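Local coordinates for protein lectin (PDB 6T0Q) that probably binds galactose and N-acetylgalactosamine on glycans through calcium-containing sites in two related beta-sandwich domains, at residues F95-A100 / L189-P194. Numbering follows the deposited sequence.
Sequences FRQGQA and LPPVLP
The proline-rich linker between the two beta-sandwich halves of the lectin runs beside the start of edge strand 98-104, and here Pro190 packs against the backbone of Gly98 and the methyl of Ala100. Its ring meets the Gly98 carbonyl through three carbons: Pro190 CG lies 3.2 Å from Gly98 O, with CB and CD only slightly farther. Pro190 CG continues to Ala100, 3.7 Å from its backbone N and 4.0 Å from CB, so CG touches both the Gly98 carbonyl and Ala100. No direct hydrogen bond joins the segments.

Within the chain, residues 189-194 lie between strands 174-178 and 199-202, and the preceding Val188 makes backbone hydrogen bonds with Arg96 and Gly98, holding the linker beside the corner that leads into the strand. On the same side of the ring as Gly98 O, the Gln97 side chain reaches the CA-CB edge of Pro190. Gln97 CG is anti to the backbone N (chi1 179°) and the extended chain carries the amide there, with Gln97 CD 4.2 Å from Pro190 CB. A water donates to both Gln97 OE1, at 2.6 Å, and Leu189 O, at 2.7 Å, bridging the amide to the linker backbone. The Gln99 side chain points away from the linker, hydrogen-bonded to His80 and Thr91; Gln99 and Ala100 both touch bound N-acetylglucosamine, placing this packing beside a glycan pocket.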
# COMPACT_ATOMS: atom_id res chain seq x y z
N PHE A 95 0.47 -23.97 33.08
CA PHE A 95 -0.72 -23.48 33.75
C PHE A 95 -0.44 -22.39 34.77
O PHE A 95 -1.40 -21.82 35.30
CB PHE A 95 -1.47 -24.63 34.44
CG PHE A 95 -0.65 -25.38 35.47
CD1 PHE A 95 -0.61 -24.95 36.79
CD2 PHE A 95 0.06 -26.52 35.11
CE1 PHE A 95 0.14 -25.65 37.75
CE2 PHE A 95 0.81 -27.22 36.05
CZ PHE A 95 0.85 -26.79 37.37
N ARG A 96 0.83 -22.08 35.05
CA ARG A 96 1.12 -21.00 35.99
C ARG A 96 0.86 -19.64 35.36
O ARG A 96 0.46 -18.70 36.06
CB ARG A 96 2.57 -21.11 36.48
CG ARG A 96 2.92 -22.43 37.20
CD ARG A 96 2.16 -22.65 38.53
NE ARG A 96 2.62 -23.86 39.22
CZ ARG A 96 2.07 -24.37 40.33
NH1 ARG A 96 1.02 -23.77 40.90
NH2 ARG A 96 2.57 -25.48 40.87
N GLN A 97 1.07 -19.51 34.05
CA GLN A 97 0.84 -18.25 33.35
C GLN A 97 0.17 -18.53 32.01
O GLN A 97 0.59 -19.43 31.28
CB GLN A 97 2.16 -17.50 33.12
CG GLN A 97 1.99 -16.18 32.37
CD GLN A 97 3.32 -15.47 32.13
OE1 GLN A 97 3.59 -14.42 32.71
NE2 GLN A 97 4.14 -16.05 31.26
N GLY A 98 -0.86 -17.76 31.69
CA GLY A 98 -1.53 -17.93 30.42
C GLY A 98 -0.67 -17.42 29.26
O GLY A 98 0.33 -16.73 29.44
N GLN A 99 -1.08 -17.81 28.05
CA GLN A 99 -0.45 -17.37 26.81
C GLN A 99 -1.41 -16.47 26.05
O GLN A 99 -2.56 -16.84 25.83
CB GLN A 99 -0.09 -18.58 25.94
CG GLN A 99 0.46 -18.20 24.56
CD GLN A 99 0.80 -19.43 23.74
OE1 GLN A 99 -0.04 -20.31 23.58
NE2 GLN A 99 2.02 -19.51 23.25
N ALA A 100 -0.93 -15.30 25.62
CA ALA A 100 -1.75 -14.36 24.86
C ALA A 100 -1.67 -14.65 23.37
O ALA A 100 -0.58 -14.83 22.82
CB ALA A 100 -1.30 -12.92 25.12
N LEU A 189 -2.18 -13.74 34.29
CA LEU A 189 -2.28 -13.27 32.92
C LEU A 189 -0.91 -12.81 32.43
O LEU A 189 -0.18 -12.17 33.18
CB LEU A 189 -3.29 -12.12 32.84
CG LEU A 189 -4.73 -12.46 33.22
CD1 LEU A 189 -5.61 -11.20 33.31
CD2 LEU A 189 -5.33 -13.45 32.21
N PRO A 190 -0.52 -13.15 31.21
CA PRO A 190 0.73 -12.62 30.66
C PRO A 190 0.57 -11.15 30.32
O PRO A 190 -0.56 -10.64 30.29
CB PRO A 190 0.92 -13.45 29.38
CG PRO A 190 -0.48 -13.69 28.92
CD PRO A 190 -1.30 -13.88 30.19
N PRO A 191 1.66 -10.44 30.04
CA PRO A 191 1.52 -9.08 29.50
C PRO A 191 0.79 -9.11 28.17
O PRO A 191 0.85 -10.10 27.44
CB PRO A 191 2.97 -8.60 29.34
CG PRO A 191 3.77 -9.87 29.23
CD PRO A 191 3.08 -10.84 30.15
N VAL A 192 0.08 -8.01 27.85
CA VAL A 192 -0.68 -7.97 26.60
C VAL A 192 0.25 -8.18 25.41
O VAL A 192 -0.08 -8.93 24.47
CB VAL A 192 -1.47 -6.65 26.48
CG1 VAL A 192 -0.55 -5.40 26.65
CG2 VAL A 192 -2.19 -6.61 25.15
N LEU A 193 1.42 -7.55 25.43
CA LEU A 193 2.47 -7.68 24.42
C LEU A 193 3.81 -7.58 25.13
O LEU A 193 3.91 -6.94 26.19
CB LEU A 193 2.40 -6.57 23.35
CG LEU A 193 1.22 -6.64 22.37
CD1 LEU A 193 1.15 -5.34 21.55
CD2 LEU A 193 1.37 -7.85 21.45
N PRO A 194 4.87 -8.18 24.58
CA PRO A 194 6.20 -8.00 25.18
C PRO A 194 6.78 -6.65 24.80
O PRO A 194 6.53 -6.14 23.70
CB PRO A 194 7.01 -9.15 24.56
CG PRO A 194 6.41 -9.29 23.19
CD PRO A 194 4.90 -9.08 23.42
O HOH W 1 2.48 -12.33 33.85